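Local atomic coordinates of francisella virulence factor (Francisella novicida, PDB entry 5EVF), a protein that is of unknown biochemical function but is regarded as a virulence factor of Francisella. Residues Thr37-Ser51 with Ile90-Arg104. Numbering follows the deposited sequence.
Sequences TQGNIGQVRTSTHVS and INELSSVQLRGYAFR
Val-44, Thr-46 and Thr-48 exchange paired N-H...O bonds with Gly-100, Leu-98 and Val-96, joining strands 42-49 and 95-103, the second and third of a five-stranded mixed sheet, in antiparallel register from Gln-43 opposite Tyr-101 to His-49 opposite Ser-95. Ile-41 N, just before strand 42-49, donates to Ala-102 O (2.8 Å); past the other end Val-50 N donates to Ser-94 O (2.7 Å) and Ser-51 N to Glu-92 O.

Thr-37 CG2 sits over the centre of the Tyr-101 ring, 3.6 Å from its centroid, while the Asn-40 amide meets that ring's edge. Asn-40 CB lies over one face of Phe-103, towards the rim. In turn, Asn-40 ND2 donates almost straight to Thr-37 O (2.7 Å), which also accepts from Asn-40 N on the opposite face of its carbonyl plane.

On the same face of the sheet as Tyr-101, the guanidinium groups of Arg-45 and Arg-99 stack with centres 3.5 Å apart and planes at 12°. Arg-45 reaches there extended, whereas Arg-99 folds back at chi2 (79°) and chi3 (64°); its NH1 donates in plane to Tyr-101 OH (3.2 Å).

The opposite face packs on helix 56-73: Leu-98 CB touches Thr-46 OG1, itself bonded to Asn-63 O, and Val-50 CG2 meets Val-96 CG2 (3.9 Å) beside Phe-56. The chemistry thus separates a helix-covered face of aliphatic groups and hydrogen-bonded threonines from a polar one where two like charges, probably both protonated, tolerate close stacking.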
ATOM      1  N   THR A  37      -1.957   5.596 -13.047  1.00 25.97           N
ATOM      2  CA  THR A  37      -0.652   4.981 -12.827  1.00 22.01           C
ATOM      3  C   THR A  37       0.442   5.587 -13.695  1.00 23.45           C
ATOM      4  O   THR A  37       1.622   5.368 -13.413  1.00 24.60           O
ATOM      5  CB  THR A  37      -0.706   3.476 -13.085  1.00 24.16           C
ATOM      6  OG1 THR A  37      -0.956   3.238 -14.475  1.00 29.69           O
ATOM      7  CG2 THR A  37      -1.789   2.820 -12.238  1.00 25.48           C
ATOM      8  N   GLN A  38       0.079   6.334 -14.738  1.00 24.94           N
ATOM      9  CA  GLN A  38       1.059   6.896 -15.662  1.00 29.23           C
ATOM     10  C   GLN A  38       2.136   7.698 -14.937  1.00 27.43           C
ATOM     11  O   GLN A  38       1.840   8.611 -14.163  1.00 25.71           O
ATOM     12  CB  GLN A  38       0.349   7.787 -16.683  1.00 38.46           C
ATOM     13  CG  GLN A  38       1.293   8.615 -17.532  1.00 48.50           C
ATOM     14  CD  GLN A  38       0.560   9.622 -18.394  1.00 60.33           C
ATOM     15  OE1 GLN A  38      -0.222   9.252 -19.270  1.00 66.41           O
ATOM     16  NE2 GLN A  38       0.807  10.905 -18.145  1.00 60.93           N
ATOM     17  N   GLY A  39       3.396   7.356 -15.205  1.00 22.70           N
ATOM     18  CA  GLY A  39       4.525   8.060 -14.637  1.00 23.97           C
ATOM     19  C   GLY A  39       5.059   7.500 -13.337  1.00 19.93           C
ATOM     20  O   GLY A  39       6.041   8.038 -12.809  1.00 19.76           O
ATOM     21  N   ASN A  40       4.464   6.435 -12.808  1.00 15.44           N
ATOM     22  CA  ASN A  40       4.917   5.915 -11.527  1.00 16.06           C
ATOM     23  C   ASN A  40       6.320   5.330 -11.647  1.00 16.87           C
ATOM     24  O   ASN A  40       6.772   4.939 -12.727  1.00 20.94           O
ATOM     25  CB  ASN A  40       3.941   4.864 -10.988  1.00 13.58           C
ATOM     26  CG  ASN A  40       4.067   3.521 -11.691  1.00 16.95           C
ATOM     27  OD1 ASN A  40       4.860   2.671 -11.278  1.00 16.39           O
ATOM     28  ND2 ASN A  40       3.291   3.322 -12.753  1.00 17.12           N
ATOM     29  N   ILE A  41       7.025   5.292 -10.512  1.00 13.19           N
ATOM     30  CA  ILE A  41       8.364   4.710 -10.453  1.00 15.47           C
ATOM     31  C   ILE A  41       8.362   3.280  -9.932  1.00 15.62           C
ATOM     32  O   ILE A  41       9.408   2.615  -9.971  1.00 13.94           O
ATOM     33  CB  ILE A  41       9.310   5.558  -9.578  1.00 19.34           C
ATOM     34  CG1 ILE A  41       8.811   5.591  -8.129  1.00 18.86           C
ATOM     35  CG2 ILE A  41       9.439   6.965 -10.159  1.00 23.98           C
ATOM     36  CD1 ILE A  41       9.846   6.044  -7.121  1.00 27.42           C
ATOM     37  N   GLY A  42       7.237   2.794  -9.437  1.00 13.43           N
ATOM     38  CA  GLY A  42       7.181   1.471  -8.850  1.00 11.73           C
ATOM     39  C   GLY A  42       5.866   1.309  -8.119  1.00 11.56           C
ATOM     40  O   GLY A  42       5.052   2.231  -8.048  1.00 13.58           O
ATOM     41  N   GLN A  43       5.667   0.110  -7.593  1.00 10.79           N
ATOM     42  CA  GLN A  43       4.470  -0.210  -6.830  1.00 10.17           C
ATOM     43  C   GLN A  43       4.844  -0.624  -5.420  1.00 12.79           C
ATOM     44  O   GLN A  43       5.899  -1.202  -5.191  1.00 13.43           O
ATOM     45  CB  GLN A  43       3.678  -1.374  -7.433  1.00 14.85           C
ATOM     46  CG  GLN A  43       3.548  -1.403  -8.917  1.00 27.43           C
ATOM     47  CD  GLN A  43       2.979  -2.725  -9.410  1.00 29.06           C
ATOM     48  OE1 GLN A  43       3.289  -3.162 -10.515  1.00 35.82           O
ATOM     49  NE2 GLN A  43       2.165  -3.379  -8.583  1.00 16.09           N
ATOM     50  N   VAL A  44       3.948  -0.344  -4.480  0.64 10.84           N
ATOM     51  CA  VAL A  44       4.029  -0.893  -3.134  0.64 11.84           C
ATOM     52  C   VAL A  44       2.793  -1.753  -2.936  0.64  9.62           C
ATOM     53  O   VAL A  44       1.692  -1.364  -3.341  0.64 12.83           O
ATOM     54  CB  VAL A  44       4.136   0.218  -2.065  0.64 11.89           C
ATOM     55  CG1 VAL A  44       2.971   1.218  -2.185  0.64 10.03           C
ATOM     56  CG2 VAL A  44       4.213  -0.379  -0.675  0.64 16.12           C
ATOM     57  N   ARG A  45       2.981  -2.946  -2.375  1.00 10.24           N
ATOM     58  CA  ARG A  45       1.875  -3.849  -2.096  1.00 11.23           C
ATOM     59  C   ARG A  45       1.976  -4.273  -0.645  1.00 10.63           C
ATOM     60  O   ARG A  45       3.035  -4.728  -0.203  1.00 13.01           O
ATOM     61  CB  ARG A  45       1.883  -5.071  -3.021  1.00 14.94           C
ATOM     62  CG  ARG A  45       1.818  -4.730  -4.507  1.00 13.10           C
ATOM     63  CD  ARG A  45       1.692  -5.985  -5.343  1.00 20.50           C
ATOM     64  NE  ARG A  45       1.701  -5.681  -6.773  1.00 14.92           N
ATOM     65  CZ  ARG A  45       1.604  -6.606  -7.722  1.00 17.53           C
ATOM     66  NH1 ARG A  45       1.474  -7.886  -7.399  1.00 18.74           N
ATOM     67  NH2 ARG A  45       1.626  -6.248  -9.001  1.00 17.98           N
ATOM     68  N   THR A  46       0.891  -4.099   0.107  1.00 10.62           N
ATOM     69  CA  THR A  46       0.874  -4.558   1.489  1.00 11.27           C
ATOM     70  C   THR A  46      -0.344  -5.440   1.717  1.00 13.07           C
ATOM     71  O   THR A  46      -1.313  -5.408   0.957  1.00 13.34           O
ATOM     72  CB  THR A  46       0.866  -3.389   2.485  1.00 12.49           C
ATOM     73  OG1 THR A  46      -0.216  -2.503   2.182  1.00 12.58           O
ATOM     74  CG2 THR A  46       2.150  -2.611   2.385  1.00 14.90           C
ATOM     75  N   SER A  47      -0.288  -6.238   2.778  1.00 12.67           N
ATOM     76  CA  SER A  47      -1.430  -7.091   3.056  1.00 13.37           C
ATOM     77  C   SER A  47      -1.428  -7.486   4.524  1.00 17.55           C
ATOM     78  O   SER A  47      -0.376  -7.611   5.148  1.00 16.51           O
ATOM     79  CB  SER A  47      -1.417  -8.331   2.168  1.00 20.95           C
ATOM     80  OG  SER A  47      -0.348  -9.172   2.514  1.00 29.12           O
ATOM     81  N   THR A  48      -2.630  -7.682   5.058  1.00 15.03           N
ATOM     82  CA  THR A  48      -2.844  -8.075   6.446  1.00 16.32           C
ATOM     83  C   THR A  48      -3.934  -9.135   6.472  1.00 17.51           C
ATOM     84  O   THR A  48      -4.946  -8.994   5.788  1.00 16.95           O
ATOM     85  CB  THR A  48      -3.285  -6.878   7.297  1.00 16.16           C
ATOM     86  OG1 THR A  48      -2.387  -5.784   7.090  1.00 16.91           O
ATOM     87  CG2 THR A  48      -3.362  -7.255   8.793  1.00 17.72           C
ATOM     88  N   HIS A  49      -3.737 -10.199   7.250  1.00 18.89           N
ATOM     89  CA  HIS A  49      -4.786 -11.203   7.367  1.00 20.17           C
ATOM     90  C   HIS A  49      -5.972 -10.653   8.143  1.00 20.60           C
ATOM     91  O   HIS A  49      -5.828  -9.781   9.004  1.00 20.81           O
ATOM     92  CB  HIS A  49      -4.269 -12.476   8.046  1.00 27.54           C
ATOM     93  CG  HIS A  49      -3.496 -13.366   7.128  1.00 39.73           C
ATOM     94  ND1 HIS A  49      -2.118 -13.427   7.136  1.00 43.91           N
ATOM     95  CD2 HIS A  49      -3.906 -14.211   6.153  1.00 44.25           C
ATOM     96  CE1 HIS A  49      -1.714 -14.283   6.214  1.00 46.67           C
ATOM     97  NE2 HIS A  49      -2.779 -14.773   5.604  1.00 45.43           N
ATOM     98  N   VAL A  50      -7.153 -11.182   7.823  1.00 23.14           N
ATOM     99  CA  VAL A  50      -8.399 -10.654   8.375  1.00 22.93           C
ATOM    100  C   VAL A  50      -8.576 -11.076   9.826  1.00 24.20           C
ATOM    101  O   VAL A  50      -8.907 -10.252  10.692  1.00 30.86           O
ATOM    102  CB  VAL A  50      -9.588 -11.110   7.511  1.00 23.60           C
ATOM    103  CG1 VAL A  50     -10.909 -10.852   8.233  1.00 23.95           C
ATOM    104  CG2 VAL A  50      -9.545 -10.409   6.156  1.00 20.17           C
ATOM    105  N   SER A  51      -8.363 -12.360  10.109  1.00 25.13           N
ATOM    106  CA  SER A  51      -8.508 -12.914  11.457  1.00 31.88           C
ATOM    107  C   SER A  51      -9.912 -12.572  11.956  1.00 30.17           C
ATOM    108  O   SER A  51     -10.891 -12.864  11.254  1.00 36.05           O
ATOM    109  CB  SER A  51      -7.362 -12.406  12.319  1.00 33.69           C
ATOM    110  OG  SER A  51      -7.487 -12.886  13.642  1.00 39.16           O
ATOM    111  N   ILE A  90     -14.921 -14.183   2.481  1.00 34.73           N
ATOM    112  CA  ILE A  90     -13.923 -13.713   3.434  1.00 35.36           C
ATOM    113  C   ILE A  90     -14.033 -14.545   4.704  1.00 39.64           C
ATOM    114  O   ILE A  90     -15.138 -14.808   5.194  1.00 37.49           O
ATOM    115  CB  ILE A  90     -14.107 -12.215   3.730  1.00 35.00           C
ATOM    116  CG1 ILE A  90     -13.824 -11.378   2.484  1.00 28.70           C
ATOM    117  CG2 ILE A  90     -13.189 -11.768   4.859  1.00 34.42           C
ATOM    118  CD1 ILE A  90     -14.137  -9.900   2.676  1.00 31.38           C
ATOM    119  N   ASN A  91     -12.891 -14.979   5.229  1.00 37.36           N
ATOM    120  CA  ASN A  91     -12.841 -15.684   6.505  1.00 43.63           C
ATOM    121  C   ASN A  91     -11.584 -15.240   7.246  1.00 38.61           C
ATOM    122  O   ASN A  91     -10.867 -14.333   6.809  1.00 29.87           O
ATOM    123  CB  ASN A  91     -12.888 -17.203   6.294  1.00 43.88           C
ATOM    124  CG  ASN A  91     -11.826 -17.691   5.331  1.00 47.44           C
ATOM    125  OD1 ASN A  91     -10.638 -17.424   5.506  1.00 42.37           O
ATOM    126  ND2 ASN A  91     -12.254 -18.407   4.300  1.00 52.75           N
ATOM    127  N   GLU A  92     -11.305 -15.908   8.371  1.00 39.23           N
ATOM    128  CA  GLU A  92     -10.167 -15.518   9.198  1.00 34.01           C
ATOM    129  C   GLU A  92      -8.843 -15.682   8.456  1.00 35.98           C
ATOM    130  O   GLU A  92      -7.889 -14.938   8.719  1.00 39.83           O
ATOM    131  CB  GLU A  92     -10.166 -16.323  10.502  1.00 38.43           C
ATOM    132  CG  GLU A  92     -11.466 -16.198  11.302  1.00 48.85           C
ATOM    133  CD  GLU A  92     -11.257 -16.231  12.812  1.00 63.32           C
ATOM    134  OE1 GLU A  92     -11.810 -15.352  13.509  1.00 65.63           O
ATOM    135  OE2 GLU A  92     -10.547 -17.139  13.301  1.00 68.35           O
ATOM    136  N   LEU A  93      -8.768 -16.617   7.514  1.00 34.60           N
ATOM    137  CA  LEU A  93      -7.550 -16.826   6.740  1.00 37.68           C
ATOM    138  C   LEU A  93      -7.460 -15.919   5.522  1.00 35.57           C
ATOM    139  O   LEU A  93      -6.482 -16.009   4.772  1.00 33.59           O
ATOM    140  CB  LEU A  93      -7.446 -18.288   6.294  1.00 40.65           C
ATOM    141  CG  LEU A  93      -7.330 -19.324   7.414  1.00 45.94           C
ATOM    142  CD1 LEU A  93      -7.725 -20.701   6.910  1.00 40.13           C
ATOM    143  CD2 LEU A  93      -5.917 -19.344   7.979  1.00 47.54           C
ATOM    144  N   SER A  94      -8.451 -15.063   5.304  1.00 33.60           N
ATOM    145  CA  SER A  94      -8.400 -14.126   4.197  1.00 29.80           C
ATOM    146  C   SER A  94      -7.395 -13.015   4.480  1.00 23.98           C
ATOM    147  O   SER A  94      -6.973 -12.790   5.618  1.00 25.12           O
ATOM    148  CB  SER A  94      -9.781 -13.521   3.940  1.00 22.03           C
ATOM    149  OG  SER A  94     -10.679 -14.519   3.481  1.00 27.38           O
ATOM    150  N   SER A  95      -7.027 -12.308   3.420  1.00 21.72           N
ATOM    151  CA  SER A  95      -6.180 -11.131   3.526  1.00 19.41           C
ATOM    152  C   SER A  95      -6.841  -9.951   2.841  1.00 21.71           C
ATOM    153  O   SER A  95      -7.457 -10.095   1.781  1.00 26.11           O
ATOM    154  CB  SER A  95      -4.805 -11.374   2.900  1.00 28.06           C
ATOM    155  OG  SER A  95      -4.028 -12.214   3.731  1.00 35.37           O
ATOM    156  N   VAL A  96      -6.690  -8.783   3.448  1.00 16.27           N
ATOM    157  CA  VAL A  96      -7.005  -7.509   2.821  1.00 14.68           C
ATOM    158  C   VAL A  96      -5.700  -6.955   2.288  1.00 13.64           C
ATOM    159  O   VAL A  96      -4.685  -6.976   2.989  1.00 13.71           O
ATOM    160  CB  VAL A  96      -7.645  -6.539   3.827  1.00 18.80           C
ATOM    161  CG1 VAL A  96      -7.801  -5.164   3.204  1.00 21.22           C
ATOM    162  CG2 VAL A  96      -8.984  -7.081   4.285  1.00 23.53           C
ATOM    163  N   GLN A  97      -5.706  -6.502   1.040  1.00 12.87           N
ATOM    164  CA  GLN A  97      -4.477  -6.085   0.394  1.00 13.87           C
ATOM    165  C   GLN A  97      -4.582  -4.626  -0.012  1.00 13.62           C
ATOM    166  O   GLN A  97      -5.657  -4.025   0.001  1.00 16.25           O
ATOM    167  CB  GLN A  97      -4.179  -6.979  -0.810  1.00 16.18           C
ATOM    168  CG  GLN A  97      -4.085  -8.434  -0.394  1.00 26.15           C
ATOM    169  CD  GLN A  97      -3.528  -9.339  -1.471  1.00 45.43           C
ATOM    170  OE1 GLN A  97      -3.519  -8.989  -2.651  1.00 52.42           O
ATOM    171  NE2 GLN A  97      -3.062 -10.519  -1.068  1.00 50.30           N
ATOM    172  N   LEU A  98      -3.436  -4.049  -0.334  1.00 10.68           N
ATOM    173  CA  LEU A  98      -3.384  -2.702  -0.870  1.00 10.06           C
ATOM    174  C   LEU A  98      -2.423  -2.720  -2.043  1.00 11.56           C
ATOM    175  O   LEU A  98      -1.361  -3.346  -1.964  1.00 11.91           O
ATOM    176  CB  LEU A  98      -2.914  -1.694   0.197  1.00 10.77           C
ATOM    177  CG  LEU A  98      -2.643  -0.261  -0.240  1.00 10.84           C
ATOM    178  CD1 LEU A  98      -2.832   0.655   0.951  1.00 11.31           C
ATOM    179  CD2 LEU A  98      -1.226  -0.111  -0.760  1.00  9.26           C
ATOM    180  N   ARG A  99      -2.797  -2.026  -3.117  1.00  9.90           N
ATOM    181  CA  ARG A  99      -1.924  -1.780  -4.263  1.00 10.65           C
ATOM    182  C   ARG A  99      -1.681  -0.285  -4.337  1.00 11.21           C
ATOM    183  O   ARG A  99      -2.640   0.494  -4.379  1.00 11.49           O
ATOM    184  CB  ARG A  99      -2.571  -2.287  -5.552  1.00 11.53           C
ATOM    185  CG  ARG A  99      -1.821  -1.928  -6.841  1.00 22.73           C
ATOM    186  CD  ARG A  99      -0.647  -2.863  -7.037  1.00 27.08           C
ATOM    187  NE  ARG A  99      -1.080  -4.237  -7.235  1.00 26.24           N
ATOM    188  CZ  ARG A  99      -1.311  -4.788  -8.429  1.00 30.67           C
ATOM    189  NH1 ARG A  99      -1.126  -4.096  -9.560  1.00 26.89           N
ATOM    190  NH2 ARG A  99      -1.716  -6.056  -8.511  1.00 27.09           N
ATOM    191  N   GLY A 100      -0.422   0.112  -4.314  1.00 10.60           N
ATOM    192  CA  GLY A 100      -0.067   1.520  -4.379  1.00 11.57           C
ATOM    193  C   GLY A 100       0.925   1.736  -5.501  1.00 11.23           C
ATOM    194  O   GLY A 100       1.714   0.846  -5.823  1.00 15.26           O
ATOM    195  N   TYR A 101       0.808   2.882  -6.155  1.00 10.19           N
ATOM    196  CA  TYR A 101       1.779   3.300  -7.160  1.00 11.03           C
ATOM    197  C   TYR A 101       2.539   4.486  -6.605  1.00 11.81           C
ATOM    198  O   TYR A 101       1.926   5.423  -6.081  1.00 12.18           O
ATOM    199  CB  TYR A 101       1.095   3.637  -8.479  1.00 11.01           C
ATOM    200  CG  TYR A 101       0.537   2.379  -9.104  1.00 15.05           C
ATOM    201  CD1 TYR A 101       1.270   1.695 -10.056  1.00 17.28           C
ATOM    202  CD2 TYR A 101      -0.687   1.855  -8.708  1.00 16.05           C
ATOM    203  CE1 TYR A 101       0.809   0.544 -10.617  1.00 24.11           C
ATOM    204  CE2 TYR A 101      -1.163   0.672  -9.272  1.00 18.19           C
ATOM    205  CZ  TYR A 101      -0.406   0.038 -10.235  1.00 23.63           C
ATOM    206  OH  TYR A 101      -0.829  -1.134 -10.830  1.00 24.75           O
ATOM    207  N   ALA A 102       3.868   4.434  -6.704  1.00 10.32           N
ATOM    208  CA  ALA A 102       4.739   5.452  -6.136  1.00 11.70           C
ATOM    209  C   ALA A 102       5.197   6.420  -7.214  1.00 13.44           C
ATOM    210  O   ALA A 102       5.444   6.023  -8.354  1.00 13.09           O
ATOM    211  CB  ALA A 102       5.960   4.813  -5.476  1.00 13.59           C
ATOM    212  N   PHE A 103       5.339   7.689  -6.831  1.00 12.25           N
ATOM    213  CA  PHE A 103       5.720   8.747  -7.749  1.00 12.92           C
ATOM    214  C   PHE A 103       6.802   9.611  -7.122  1.00 13.58           C
ATOM    215  O   PHE A 103       6.871   9.753  -5.898  1.00 13.76           O
ATOM    216  CB  PHE A 103       4.517   9.613  -8.106  1.00 15.67           C
ATOM    217  CG  PHE A 103       3.415   8.857  -8.785  1.00 14.61           C
ATOM    218  CD1 PHE A 103       2.505   8.110  -8.048  1.00 14.41           C
ATOM    219  CD2 PHE A 103       3.269   8.906 -10.156  1.00 18.40           C
ATOM    220  CE1 PHE A 103       1.487   7.414  -8.677  1.00 16.50           C
ATOM    221  CE2 PHE A 103       2.238   8.214 -10.785  1.00 16.55           C
ATOM    222  CZ  PHE A 103       1.357   7.468 -10.047  1.00 16.26           C
ATOM    223  N   ARG A 104       7.662  10.162  -7.983  1.00 14.62           N
ATOM    224  CA  ARG A 104       8.649  11.177  -7.625  1.00 21.58           C
ATOM    225  C   ARG A 104       8.304  12.485  -8.317  1.00 22.16           C
ATOM    226  O   ARG A 104       7.887  12.486  -9.480  1.00 25.56           O
ATOM    227  CB  ARG A 104      10.057  10.781  -8.070  1.00 31.70           C
ATOM    228  CG  ARG A 104      10.651   9.599  -7.373  1.00 35.26           C
ATOM    229  CD  ARG A 104      11.355  10.026  -6.120  1.00 32.95           C
ATOM    230  NE  ARG A 104      12.579  10.799  -6.318  1.00 28.12           N
ATOM    231  CZ  ARG A 104      13.386  11.150  -5.317  1.00 24.41           C
ATOM    232  NH1 ARG A 104      13.095  10.781  -4.071  1.00 24.49           N
ATOM    233  NH2 ARG A 104      14.486  11.863  -5.546  1.00 29.74           N
TER
HETATM  234  O   HOH W   1       7.061   9.637 -10.778  1.00 21.57           O